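Long-range contacts in putative TIM-barrel metal-dependent hydrolase (Mycobacterium avium subsp. paratuberculosis S397, PDB 4DZI), which probably catalyses a metal-dependent hydrolysis as a TIM-barrel member of the amidohydrolase superfamily, with two cadmium ions in its bimetal site: residues I10-H15 and T117-P122; K43-V48 and N59-P64; R162-P167 and G188-L193; L287-I292 and N327-A332; R301-L306 and D320-L325. One frame throughout, in Å; residues are numbered along the deposited sequence.

Contact 1 (I10-H15 and T117-P122); sequences IDVDNH and TAFMLP. With CD (cadmium ion), chain Q.
Phe119 turns one ring face to Val12 where strands 9-15 and 115-121 run parallel in the TIM barrel, the first carrying Asp13 and His15 where many amidohydrolases have His-x-His. Val12 CA sits 3.9 Å from the centroid of the Phe119 ring, a CH-pi contact, and Val12 CB comes to 3.5 Å from Phe119 CD2. The register slips by one between Asp11 and Asn14, a beta bulge, so backbone bonds run Asp11 N to Thr117 O and Phe119 N to Asp11 O before it, Asn14 N to Phe119 O and Leu121 N to Asn14 O after it. Within the bulge Asp11 OD1 accepts from Asp13 N at 3.1 Å, an Asx turn, while Asp11 OD2 turns to Ser355. Asp13 has CG anti to its backbone N (chi1 -168°), and its carboxylate takes the cadmium ion through both oxygens, OD1 at 2.2 Å and OD2 at 2.6 Å; His230, Glu293 and Asp356 complete the site. With CG beside its own backbone N (chi1 -66°) and the ring turned by chi2 -84°, His15 points NE2 at the cadmium ion, 2.2 Å away. Its ND1 makes two weak bonds, to Leu121 O at 3.0 Å and to Pro122 O, near the ring plane, at 2.8 Å.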
# COMPACT_ATOMS: atom_id res chain seq x y z
N ILE C 10 28.07 -0.44 16.00
CA ILE C 10 26.93 0.11 16.72
C ILE C 10 25.71 -0.52 16.02
O ILE C 10 25.50 -0.28 14.85
CB ILE C 10 26.86 1.64 16.56
CG1 ILE C 10 28.19 2.28 16.99
CG2 ILE C 10 25.63 2.20 17.31
CD1 ILE C 10 28.49 2.20 18.46
N ASP C 11 24.97 -1.37 16.72
CA ASP C 11 23.85 -2.15 16.14
C ASP C 11 22.55 -1.44 16.48
O ASP C 11 22.17 -1.37 17.67
CB ASP C 11 23.89 -3.55 16.77
CG ASP C 11 23.02 -4.55 16.03
OD1 ASP C 11 22.02 -4.12 15.43
OD2 ASP C 11 23.32 -5.78 16.07
N VAL C 12 21.84 -0.90 15.48
CA VAL C 12 20.64 -0.12 15.80
C VAL C 12 19.38 -0.98 15.96
O VAL C 12 18.29 -0.45 16.20
CB VAL C 12 20.38 1.02 14.78
CG1 VAL C 12 21.65 1.91 14.62
CG2 VAL C 12 19.91 0.49 13.43
N ASP C 13 19.52 -2.29 15.86
CA ASP C 13 18.34 -3.14 16.01
C ASP C 13 18.69 -4.37 16.82
O ASP C 13 19.16 -5.38 16.28
CB ASP C 13 17.79 -3.61 14.66
CG ASP C 13 16.42 -4.23 14.78
OD1 ASP C 13 15.91 -4.40 15.93
OD2 ASP C 13 15.88 -4.60 13.71
N ASN C 14 18.43 -4.26 18.12
CA ASN C 14 18.54 -5.43 18.99
C ASN C 14 17.30 -5.51 19.85
O ASN C 14 16.58 -4.54 20.03
CB ASN C 14 19.79 -5.30 19.90
CG ASN C 14 20.99 -6.11 19.42
OD1 ASN C 14 21.71 -6.69 20.25
ND2 ASN C 14 21.27 -6.08 18.12
N HIS C 15 17.00 -6.72 20.35
CA HIS C 15 15.84 -6.91 21.23
C HIS C 15 16.14 -7.57 22.56
O HIS C 15 17.10 -8.31 22.69
CB HIS C 15 14.75 -7.73 20.49
CG HIS C 15 14.18 -6.99 19.32
ND1 HIS C 15 13.18 -6.10 19.46
CD2 HIS C 15 14.54 -6.96 17.97
CE1 HIS C 15 12.90 -5.54 18.28
NE2 HIS C 15 13.72 -6.05 17.36
N THR C 117 27.77 -0.52 21.14
CA THR C 117 26.49 -0.02 21.64
C THR C 117 25.38 -0.69 20.83
O THR C 117 25.51 -0.80 19.64
CB THR C 117 26.36 1.52 21.50
OG1 THR C 117 27.42 2.16 22.25
CG2 THR C 117 25.03 2.06 22.03
N ALA C 118 24.35 -1.16 21.52
CA ALA C 118 23.19 -1.76 20.87
C ALA C 118 21.98 -0.90 21.20
O ALA C 118 21.84 -0.48 22.36
CB ALA C 118 22.97 -3.16 21.43
N PHE C 119 21.09 -0.68 20.22
CA PHE C 119 19.77 -0.07 20.52
C PHE C 119 18.90 -1.24 20.95
O PHE C 119 18.80 -2.22 20.23
CB PHE C 119 19.16 0.59 19.28
CG PHE C 119 19.91 1.80 18.78
CD1 PHE C 119 21.17 2.15 19.24
CD2 PHE C 119 19.33 2.58 17.78
CE1 PHE C 119 21.82 3.28 18.73
CE2 PHE C 119 19.96 3.69 17.27
CZ PHE C 119 21.21 4.06 17.76
N MET C 120 18.31 -1.17 22.14
CA MET C 120 17.56 -2.30 22.71
C MET C 120 16.08 -1.96 22.63
O MET C 120 15.62 -0.96 23.20
CB MET C 120 17.97 -2.58 24.17
CG MET C 120 19.32 -3.29 24.29
SD MET C 120 19.36 -4.99 23.63
CE MET C 120 18.18 -5.74 24.72
N LEU C 121 15.34 -2.79 21.88
CA LEU C 121 14.00 -2.43 21.42
C LEU C 121 13.04 -3.54 21.86
O LEU C 121 13.46 -4.67 22.04
CB LEU C 121 13.99 -2.31 19.88
CG LEU C 121 15.12 -1.42 19.34
CD1 LEU C 121 15.08 -1.37 17.83
CD2 LEU C 121 14.99 -0.00 19.87
N PRO C 122 11.75 -3.21 22.02
CA PRO C 122 10.80 -4.16 22.56
C PRO C 122 10.44 -5.27 21.59
O PRO C 122 10.66 -5.16 20.37
CB PRO C 122 9.53 -3.30 22.82
CG PRO C 122 9.92 -1.89 22.59
CD PRO C 122 11.09 -1.96 21.62
CD CD Q . 14.01 -5.37 15.30

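Contact 2 (K43-V48 and N59-P64); sequences KRTWAV and NPTFDP
Pro60 leans its ring on the backbone of Thr45, and the direct contact is van der Waals packing, much of it of carbon against oxygen. Pro60 CD and CG both rest against Thr45 O, CD at 3.4 Å, while Pro60 CG lies 4.2 Å from Thr45 CG2. Next to it the methyl of Thr61 reaches across to the Thr45 side chain, Thr61 CG2 standing 3.9 Å from Thr45 OG1. With chi1 74°, Thr61 OG1 sits between the backbone N and the carbonyl carbon, and CG2, anti to the carbonyl carbon, points at Thr45.

The polar link is indirect: one water accepts from Thr45 N at 2.9 Å and donates to Asn59 OD1 at 2.8 Å. The same Asn59 OD1 takes Thr61 N at 3.0 Å, with the donor well above the carbonyl plane, and Thr61 OG1 in turn accepts from Asp63 N at 3.3 Å. Asn59 ND2 adds a weak bond to Asp63 O.

Met38 of strand 36-40 touches both Thr45 and Pro60, where the loop lies on the small antiparallel sheet. Residues 59-62 form a type I beta turn, closed by Phe62 N to Asn59 O, with an Asx turn and an ST turn overlapping in succession.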
# COMPACT_ATOMS: atom_id res chain seq x y z
N LYS C 43 -2.11 -24.46 31.33
CA LYS C 43 -0.96 -24.87 30.50
C LYS C 43 -0.27 -23.67 29.87
O LYS C 43 0.96 -23.62 29.80
CB LYS C 43 -1.41 -25.83 29.39
CG LYS C 43 -1.72 -27.24 29.88
CD LYS C 43 -2.37 -27.21 31.25
CE LYS C 43 -2.91 -28.57 31.67
NZ LYS C 43 -4.16 -28.92 30.94
N ARG C 44 -1.05 -22.71 29.38
CA ARG C 44 -0.51 -21.63 28.57
C ARG C 44 -0.89 -20.33 29.22
O ARG C 44 -1.91 -20.24 29.91
CB ARG C 44 -1.09 -21.65 27.15
CG ARG C 44 -0.54 -22.72 26.22
CD ARG C 44 -1.18 -22.61 24.84
NE ARG C 44 -0.71 -21.44 24.09
CZ ARG C 44 -1.08 -21.15 22.84
NH1 ARG C 44 -1.94 -21.93 22.19
NH2 ARG C 44 -0.59 -20.07 22.24
N THR C 45 -0.03 -19.32 29.03
CA THR C 45 -0.32 -17.98 29.47
C THR C 45 -0.75 -17.12 28.28
O THR C 45 -0.18 -17.22 27.18
CB THR C 45 0.93 -17.34 30.10
OG1 THR C 45 1.30 -18.13 31.22
CG2 THR C 45 0.67 -15.93 30.56
N TRP C 46 -1.73 -16.26 28.52
CA TRP C 46 -2.29 -15.40 27.47
C TRP C 46 -2.24 -13.97 27.89
O TRP C 46 -2.54 -13.63 29.06
CB TRP C 46 -3.75 -15.77 27.20
CG TRP C 46 -3.94 -17.20 26.79
CD1 TRP C 46 -4.15 -18.30 27.63
CD2 TRP C 46 -3.89 -17.75 25.44
NE1 TRP C 46 -4.26 -19.45 26.89
CE2 TRP C 46 -4.11 -19.19 25.57
CE3 TRP C 46 -3.72 -17.20 24.18
CZ2 TRP C 46 -4.14 -20.03 24.47
CZ3 TRP C 46 -3.75 -18.05 23.07
CH2 TRP C 46 -3.97 -19.43 23.22
N ALA C 47 -1.84 -13.10 26.97
CA ALA C 47 -1.88 -11.67 27.25
C ALA C 47 -3.30 -11.21 26.97
O ALA C 47 -3.81 -11.39 25.86
CB ALA C 47 -0.91 -10.93 26.33
N VAL C 48 -3.93 -10.62 27.97
CA VAL C 48 -5.31 -10.18 27.85
C VAL C 48 -5.25 -8.68 28.08
O VAL C 48 -4.91 -8.20 29.19
CB VAL C 48 -6.21 -10.90 28.88
CG1 VAL C 48 -7.65 -10.40 28.77
CG2 VAL C 48 -6.16 -12.41 28.64
N ASN C 59 3.59 -16.69 22.30
CA ASN C 59 3.81 -17.12 23.68
C ASN C 59 4.47 -16.03 24.50
O ASN C 59 5.67 -15.82 24.37
CB ASN C 59 4.68 -18.40 23.71
CG ASN C 59 4.98 -18.85 25.11
OD1 ASN C 59 4.38 -18.40 26.06
ND2 ASN C 59 5.92 -19.78 25.23
N PRO C 60 3.69 -15.33 25.35
CA PRO C 60 4.25 -14.19 26.08
C PRO C 60 5.26 -14.58 27.14
O PRO C 60 5.96 -13.70 27.67
CB PRO C 60 3.03 -13.52 26.69
CG PRO C 60 2.03 -14.63 26.80
CD PRO C 60 2.24 -15.48 25.59
N THR C 61 5.36 -15.88 27.47
CA THR C 61 6.45 -16.26 28.42
C THR C 61 7.80 -16.35 27.70
O THR C 61 8.83 -16.46 28.36
CB THR C 61 6.24 -17.63 29.12
OG1 THR C 61 6.50 -18.68 28.18
CG2 THR C 61 4.82 -17.77 29.70
N PHE C 62 7.78 -16.40 26.37
CA PHE C 62 9.02 -16.47 25.59
C PHE C 62 9.86 -17.70 25.94
O PHE C 62 11.07 -17.69 25.80
CB PHE C 62 9.85 -15.18 25.73
CG PHE C 62 9.20 -13.98 25.06
CD1 PHE C 62 9.09 -13.95 23.65
CD2 PHE C 62 8.77 -12.89 25.82
CE1 PHE C 62 8.47 -12.86 23.02
CE2 PHE C 62 8.17 -11.79 25.18
CZ PHE C 62 8.04 -11.79 23.78
N ASP C 63 9.20 -18.78 26.34
CA ASP C 63 9.91 -20.03 26.63
C ASP C 63 9.06 -21.20 26.18
O ASP C 63 7.89 -21.32 26.60
CB ASP C 63 10.14 -20.05 28.13
CG ASP C 63 11.12 -21.15 28.54
OD1 ASP C 63 11.79 -21.73 27.68
OD2 ASP C 63 11.22 -21.38 29.75
N PRO C 64 9.60 -22.05 25.29
CA PRO C 64 10.93 -22.00 24.68
C PRO C 64 11.03 -20.84 23.71
O PRO C 64 10.01 -20.20 23.36
CB PRO C 64 11.04 -23.32 23.91
CG PRO C 64 9.64 -23.77 23.72
CD PRO C 64 8.87 -23.27 24.91
O HOH W 1 2.38 -19.73 27.49

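Contact 3 (R162-P167 and G188-L193); sequences RIIAAP and GAKLVL
Ala166 and Pro167 meet Leu191, Val192 and Leu193 where the chain leaves strand 163-165 and enters strand 192-193, linked by helix 174-186 in a beta-alpha-beta crossover of the TIM barrel.

Apolar contacts dominate. Ala166 CB is held between two leucines, 4.0 Å from Leu191 CG and 3.7 Å from Leu193 CG. Leu191 projects its CG anti to the backbone N (chi1 174°), which brings CG and CD2 alongside that methyl, while its CB meets Ile164 CG2 at about a right angle to the isoleucine chain. Ile164 uses its other branch on the lysine, with Ile164 CD1 4.0 Å from Lys190 CG. Pro167 meets Ala189 CB through CG, at 3.9 Å, and CD, and its CG also nears Val192 CG1.

Hydrogen bonding between the segments is sparse. Leu193 N donates to Pro167 O at 2.8 Å, nearly straight at 172°. A water donates to Ala165 O and accepts from Lys190 N at 2.9 Å, filling in where the two chains have diverged.

The lysine tail bends back, its NZ bonded to Gly188 O and salt-bridged to Asp157. Gly188, with positive phi, is the C-prime residue of the Schellman motif that ends the preceding helix.

Leu191 N and Leu191 O are buried without a hydrogen-bond partner in the model, Leu191 O meeting Ala166 CA and Pro167 CD, so cohesion here probably depends more on methyl and ring packing than on strand pairing.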
# COMPACT_ATOMS: atom_id res chain seq x y z
N ARG C 162 26.68 1.31 26.83
CA ARG C 162 26.66 0.11 26.01
C ARG C 162 25.25 -0.11 25.43
O ARG C 162 25.11 -0.73 24.38
CB ARG C 162 26.98 -1.12 26.87
CG ARG C 162 28.38 -1.17 27.50
CD ARG C 162 29.50 -1.02 26.45
NE ARG C 162 29.54 -2.09 25.44
CZ ARG C 162 30.03 -3.31 25.63
NH1 ARG C 162 30.51 -3.66 26.83
NH2 ARG C 162 30.03 -4.21 24.66
N ILE C 163 24.23 0.39 26.12
CA ILE C 163 22.86 0.08 25.69
C ILE C 163 22.00 1.32 25.62
O ILE C 163 21.90 2.08 26.58
CB ILE C 163 22.24 -0.99 26.61
CG1 ILE C 163 22.90 -2.34 26.31
CG2 ILE C 163 20.72 -1.00 26.51
CD1 ILE C 163 22.46 -3.49 27.19
N ILE C 164 21.41 1.56 24.45
CA ILE C 164 20.43 2.63 24.34
C ILE C 164 19.07 1.96 24.34
O ILE C 164 18.69 1.38 23.32
CB ILE C 164 20.64 3.40 23.01
CG1 ILE C 164 22.02 4.06 22.98
CG2 ILE C 164 19.52 4.42 22.79
CD1 ILE C 164 22.24 4.97 24.16
N ALA C 165 18.37 1.94 25.47
CA ALA C 165 17.05 1.30 25.52
C ALA C 165 16.01 2.36 25.24
O ALA C 165 15.86 3.29 26.01
CB ALA C 165 16.81 0.63 26.88
N ALA C 166 15.28 2.20 24.14
CA ALA C 166 14.37 3.23 23.70
C ALA C 166 12.98 3.08 24.31
O ALA C 166 12.28 2.08 24.07
CB ALA C 166 14.28 3.16 22.16
N PRO C 167 12.54 4.07 25.10
CA PRO C 167 11.20 4.00 25.68
C PRO C 167 10.17 4.29 24.58
O PRO C 167 10.53 4.79 23.50
CB PRO C 167 11.18 5.14 26.71
CG PRO C 167 12.19 6.12 26.19
CD PRO C 167 13.28 5.30 25.52
N GLY C 188 17.45 10.44 30.72
CA GLY C 188 18.58 10.22 29.84
C GLY C 188 18.32 9.47 28.54
O GLY C 188 19.24 9.11 27.86
N ALA C 189 17.05 9.29 28.16
CA ALA C 189 16.79 8.61 26.87
C ALA C 189 17.47 9.33 25.71
O ALA C 189 17.45 10.56 25.64
CB ALA C 189 15.28 8.52 26.63
N LYS C 190 18.01 8.55 24.78
CA LYS C 190 18.73 9.06 23.63
C LYS C 190 17.99 8.75 22.31
O LYS C 190 18.39 9.22 21.23
CB LYS C 190 20.15 8.48 23.57
CG LYS C 190 20.99 8.76 24.81
CD LYS C 190 21.13 10.24 25.07
CE LYS C 190 22.25 10.50 26.08
NZ LYS C 190 21.96 9.89 27.41
N LEU C 191 16.95 7.93 22.43
CA LEU C 191 16.13 7.51 21.26
C LEU C 191 14.75 7.20 21.84
O LEU C 191 14.67 6.60 22.93
CB LEU C 191 16.72 6.25 20.59
CG LEU C 191 15.91 5.60 19.45
CD1 LEU C 191 15.78 6.52 18.23
CD2 LEU C 191 16.57 4.30 19.03
N VAL C 192 13.67 7.63 21.18
CA VAL C 192 12.34 7.23 21.64
C VAL C 192 11.63 6.53 20.48
O VAL C 192 11.87 6.87 19.31
CB VAL C 192 11.48 8.41 22.14
CG1 VAL C 192 12.23 9.23 23.17
CG2 VAL C 192 11.06 9.28 20.96
N LEU C 193 10.74 5.60 20.79
CA LEU C 193 9.99 4.92 19.73
C LEU C 193 8.57 5.47 19.67
O LEU C 193 7.88 5.52 20.68
CB LEU C 193 9.89 3.41 20.03
CG LEU C 193 11.25 2.75 20.15
CD1 LEU C 193 11.00 1.26 20.42
CD2 LEU C 193 12.08 2.94 18.88
O HOH W 2 17.50 5.73 25.42

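Contact 4 (L287-I292 and N327-A332); sequences LKAVSI and NNVWIA
Trp330 turns the edge of its indole toward Ala289 O, which lies near the ring plane, 3.7 Å from Trp330 CE3. The six-membered end of the ring also meets the aliphatic part of Lys288, whose CG comes obliquely to 3.7 Å from Trp330 CZ3; Lys350 makes a cation-pi contact with the same indole. Asn328 supplies the second flat group. Its CG stands anti to its carbonyl carbon (chi1 -65°), and ND2 donates to Leu287 O at 2.8 Å in an almost straight bond of 176°, with the acceptor in the plane of the Asn328 amide. The same nitrogen also bonds Pro285 O, so two carbonyls hold the amide's orientation. Asn327 ND2 donates to Asn328 OD1 from above the carbonyl plane.

Strands 289-292 and 329-331 run parallel, joined by Ala289 N to Asn328 O, Trp330 N to Ala289 O, Ser291 N to Trp330 O and Ala332 N to Ser291 O. Val290 shares the Trp330 side of the sheet, its CG2 4.1 Å from Trp330 CB. At the far end a water spans Ser291 OG, at 2.6 Å, and Ala332 O, at 2.8 Å; Ser291 OG is also bonded to Asn294.

In this part of the TIM barrel, Phe281 packs on Ala289 and Val329, Phe298 of helix 298-312 on Ser291 and Ile331, and strand 227-230 pairs with the other edge of strand 289-292.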
# COMPACT_ATOMS: atom_id res chain seq x y z
N LEU C 287 14.48 17.82 13.70
CA LEU C 287 13.97 16.50 14.12
C LEU C 287 14.61 15.40 13.29
O LEU C 287 14.65 15.49 12.06
CB LEU C 287 12.45 16.41 14.01
CG LEU C 287 11.84 15.11 14.54
CD1 LEU C 287 11.96 15.02 16.07
CD2 LEU C 287 10.35 15.06 14.19
N LYS C 288 15.14 14.37 13.96
CA LYS C 288 15.74 13.23 13.30
C LYS C 288 14.82 12.04 13.47
O LYS C 288 14.17 11.88 14.50
CB LYS C 288 17.13 12.95 13.88
CG LYS C 288 18.13 14.09 13.64
CD LYS C 288 19.42 13.84 14.42
CE LYS C 288 19.14 14.11 15.89
NZ LYS C 288 20.15 13.51 16.82
N ALA C 289 14.70 11.24 12.41
CA ALA C 289 13.90 10.03 12.50
C ALA C 289 14.67 8.84 11.97
O ALA C 289 15.56 8.96 11.10
CB ALA C 289 12.60 10.20 11.71
N VAL C 290 14.31 7.66 12.46
CA VAL C 290 15.01 6.45 11.99
C VAL C 290 13.97 5.35 11.82
O VAL C 290 13.13 5.14 12.67
CB VAL C 290 16.17 5.97 12.93
CG1 VAL C 290 15.68 5.75 14.37
CG2 VAL C 290 16.84 4.70 12.37
N SER C 291 14.08 4.62 10.70
CA SER C 291 13.22 3.46 10.41
C SER C 291 13.98 2.19 10.73
O SER C 291 15.08 1.98 10.22
CB SER C 291 12.84 3.49 8.91
OG SER C 291 12.25 2.25 8.53
N ILE C 292 13.42 1.36 11.62
CA ILE C 292 14.09 0.12 12.03
C ILE C 292 13.21 -1.11 11.75
O ILE C 292 12.04 -1.15 12.15
CB ILE C 292 14.43 0.18 13.55
CG1 ILE C 292 15.11 1.52 13.90
CG2 ILE C 292 15.28 -1.03 13.96
CD1 ILE C 292 15.40 1.70 15.39
N ASN C 327 17.43 14.32 4.24
CA ASN C 327 18.11 15.06 5.30
C ASN C 327 17.79 14.58 6.71
O ASN C 327 18.69 14.54 7.55
CB ASN C 327 17.75 16.54 5.24
CG ASN C 327 18.58 17.38 6.18
OD1 ASN C 327 19.79 17.55 5.97
ND2 ASN C 327 17.95 17.92 7.23
N ASN C 328 16.54 14.22 6.97
CA ASN C 328 16.10 13.99 8.33
C ASN C 328 15.91 12.54 8.75
O ASN C 328 15.61 12.28 9.90
CB ASN C 328 14.80 14.75 8.60
CG ASN C 328 14.99 16.25 8.53
OD1 ASN C 328 15.17 16.80 7.43
ND2 ASN C 328 14.94 16.92 9.68
N VAL C 329 16.03 11.60 7.80
CA VAL C 329 15.63 10.21 8.04
C VAL C 329 16.79 9.25 7.75
O VAL C 329 17.41 9.25 6.69
CB VAL C 329 14.39 9.80 7.20
CG1 VAL C 329 13.95 8.35 7.47
CG2 VAL C 329 13.24 10.79 7.44
N TRP C 330 17.07 8.40 8.74
CA TRP C 330 17.99 7.31 8.59
C TRP C 330 17.22 6.02 8.45
O TRP C 330 16.16 5.86 9.03
CB TRP C 330 18.85 7.23 9.87
CG TRP C 330 19.99 8.23 9.99
CD1 TRP C 330 21.35 7.98 9.88
CD2 TRP C 330 19.89 9.65 10.33
NE1 TRP C 330 22.06 9.12 10.10
CE2 TRP C 330 21.24 10.16 10.37
CE3 TRP C 330 18.83 10.52 10.57
CZ2 TRP C 330 21.52 11.49 10.65
CZ3 TRP C 330 19.12 11.85 10.84
CH2 TRP C 330 20.44 12.32 10.90
N ILE C 331 17.79 5.07 7.74
CA ILE C 331 17.10 3.81 7.46
C ILE C 331 17.99 2.60 7.70
O ILE C 331 19.08 2.49 7.12
CB ILE C 331 16.63 3.79 6.00
CG1 ILE C 331 15.62 4.92 5.77
CG2 ILE C 331 16.01 2.43 5.68
CD1 ILE C 331 15.25 5.09 4.32
N ALA C 332 17.53 1.67 8.55
CA ALA C 332 18.15 0.35 8.64
C ALA C 332 17.50 -0.57 7.61
O ALA C 332 16.34 -0.95 7.78
CB ALA C 332 17.95 -0.25 10.04
O HOH W 3 13.73 0.12 8.04

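Contact 5 (R301-L306 and D320-L325); sequences RLIKRL and DPVEQL. With SO4 (sulfate ion), chain J.
Helices 298-312 and 321-328 run roughly antiparallel, their short segments 152° apart with axes 9.8 Å from each other at closest approach, and Ile303 stands nearest Val322. Ile303 works both of its branches: CG1 meets Leu325 CD2 at 3.6 Å, and CG2, anti to its own backbone N, meets Val322 CG2 at 4.0 Å. Both partner chains cross it at about a right angle, and CG1 also nears Val322 CG1. Leu325 has its CG anti to the backbone N (chi1 174°), which also brings CD1 within 4.3 Å of Leu302 CD2. One turn further along, Leu306 CB lies 4.0 Å from Pro321 CG.

The two helices form an antiparallel helical hairpin on the outside of the TIM barrel, in the connection between strands 289-292 and 329-331. Asp320 is the N-cap of the second helix: OD1 takes Val322 N at 2.9 Å, from the anti side and tilted from the carboxylate plane, and Glu323 N weakly.

Arg301 and Arg305 point away from this packing, toward the second subunit. Arg301 NH2 donates in plane to sulfate O3 at 2.7 Å, and Arg305 NH1 to sulfate O1 at 2.9 Å. The sulfate, probably from the crystallisation liquor, is also bonded by Arg266 and by Arg266 and Arg305 of the second subunit, while Arg305 NE makes a salt bridge to Asp264 of that subunit.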
# COMPACT_ATOMS: atom_id res chain seq x y z
N ARG C 301 9.16 4.14 -3.76
CA ARG C 301 7.75 4.49 -4.05
C ARG C 301 7.38 5.77 -3.35
O ARG C 301 6.63 6.58 -3.88
CB ARG C 301 6.76 3.39 -3.60
CG ARG C 301 6.99 2.03 -4.25
CD ARG C 301 7.42 0.99 -3.21
NE ARG C 301 6.39 0.87 -2.18
CZ ARG C 301 6.54 0.16 -1.06
NH1 ARG C 301 7.68 -0.49 -0.88
NH2 ARG C 301 5.56 0.12 -0.13
N LEU C 302 7.88 5.94 -2.13
CA LEU C 302 7.57 7.13 -1.37
C LEU C 302 8.10 8.36 -2.12
O LEU C 302 7.39 9.37 -2.24
CB LEU C 302 8.14 7.02 0.06
CG LEU C 302 7.90 8.25 0.94
CD1 LEU C 302 6.43 8.46 1.27
CD2 LEU C 302 8.69 8.08 2.26
N ILE C 303 9.34 8.28 -2.62
CA ILE C 303 9.95 9.39 -3.36
C ILE C 303 9.10 9.74 -4.61
O ILE C 303 8.77 10.90 -4.81
CB ILE C 303 11.44 9.11 -3.72
CG1 ILE C 303 12.32 9.26 -2.48
CG2 ILE C 303 11.94 10.06 -4.82
CD1 ILE C 303 13.71 8.72 -2.66
N LYS C 304 8.68 8.73 -5.36
CA LYS C 304 7.85 8.95 -6.55
C LYS C 304 6.57 9.68 -6.18
O LYS C 304 6.19 10.67 -6.81
CB LYS C 304 7.49 7.63 -7.23
CG LYS C 304 6.68 7.82 -8.51
CD LYS C 304 6.80 6.60 -9.41
CE LYS C 304 6.02 6.76 -10.71
NZ LYS C 304 4.61 6.30 -10.55
N ARG C 305 5.90 9.19 -5.15
CA ARG C 305 4.62 9.78 -4.73
C ARG C 305 4.80 11.16 -4.11
O ARG C 305 3.93 12.03 -4.28
CB ARG C 305 3.94 8.82 -3.76
CG ARG C 305 3.52 7.52 -4.43
CD ARG C 305 3.14 6.44 -3.41
NE ARG C 305 2.62 5.25 -4.10
CZ ARG C 305 2.55 4.03 -3.56
NH1 ARG C 305 2.05 3.01 -4.25
NH2 ARG C 305 3.01 3.82 -2.32
N LEU C 306 5.89 11.40 -3.37
CA LEU C 306 6.10 12.73 -2.80
C LEU C 306 6.33 13.74 -3.92
O LEU C 306 5.82 14.85 -3.85
CB LEU C 306 7.31 12.75 -1.85
CG LEU C 306 7.02 12.02 -0.54
CD1 LEU C 306 8.33 11.90 0.22
CD2 LEU C 306 5.96 12.76 0.27
N ASP C 320 11.13 20.98 -0.31
CA ASP C 320 11.21 19.80 -1.14
C ASP C 320 11.09 18.57 -0.23
O ASP C 320 11.97 18.32 0.59
CB ASP C 320 12.54 19.81 -1.88
CG ASP C 320 12.75 18.60 -2.77
OD1 ASP C 320 12.04 17.58 -2.60
OD2 ASP C 320 13.63 18.67 -3.65
N PRO C 321 9.98 17.82 -0.35
CA PRO C 321 9.75 16.72 0.60
C PRO C 321 10.76 15.56 0.43
O PRO C 321 11.02 14.80 1.39
CB PRO C 321 8.30 16.28 0.25
CG PRO C 321 8.21 16.56 -1.24
CD PRO C 321 8.89 17.92 -1.35
N VAL C 322 11.31 15.40 -0.77
CA VAL C 322 12.33 14.38 -0.99
C VAL C 322 13.64 14.75 -0.27
O VAL C 322 14.33 13.88 0.26
CB VAL C 322 12.60 14.15 -2.48
CG1 VAL C 322 13.71 13.14 -2.66
CG2 VAL C 322 11.31 13.70 -3.17
N GLU C 323 13.99 16.03 -0.31
CA GLU C 323 15.19 16.46 0.41
C GLU C 323 15.00 16.33 1.92
O GLU C 323 15.97 16.05 2.64
CB GLU C 323 15.58 17.89 0.00
CG GLU C 323 16.11 17.94 -1.43
CD GLU C 323 17.17 16.87 -1.70
OE1 GLU C 323 18.19 16.88 -0.98
OE2 GLU C 323 17.00 16.03 -2.62
N GLN C 324 13.78 16.53 2.40
CA GLN C 324 13.48 16.30 3.82
C GLN C 324 13.68 14.84 4.14
O GLN C 324 14.26 14.52 5.16
CB GLN C 324 12.06 16.73 4.20
CG GLN C 324 11.89 18.25 4.16
CD GLN C 324 10.50 18.67 4.53
OE1 GLN C 324 9.56 17.90 4.36
NE2 GLN C 324 10.35 19.89 5.06
N LEU C 325 13.22 13.95 3.26
CA LEU C 325 13.48 12.51 3.49
C LEU C 325 14.98 12.22 3.59
O LEU C 325 15.43 11.50 4.50
CB LEU C 325 12.83 11.64 2.40
CG LEU C 325 13.14 10.14 2.42
CD1 LEU C 325 12.52 9.46 3.66
CD2 LEU C 325 12.63 9.52 1.12
S SO4 J . 2.49 0.11 -1.87
O1 SO4 J . 1.42 0.97 -2.32
O2 SO4 J . 3.62 -0.09 -2.81
O3 SO4 J . 3.08 0.93 -0.77
O4 SO4 J . 2.21 -1.14 -1.17

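Contacts 1, 3 and 4 are buried in the barrel; contact 5 is buried too, but between outer helices; contact 2 is partly buried, across the chain's centre from contacts 4 and 5. Contacts 1 and 3 meet through neighbouring strands 115-121 and 163-165, and Asp13 and Leu121 of contact 1 pack on Ile292 of contact 4. Contacts 4 and 5 share helix 321-328. Chemistry follows place: contacts 1 and 4 are zipped by parallel strand bonds, with the metal held in contact 1; contact 3 relies mainly on apolar packing, contact 2 on a proline and a water, and contact 5 on aliphatic side chains, with arginines of the same helix turned to a sulfate at the subunit interface.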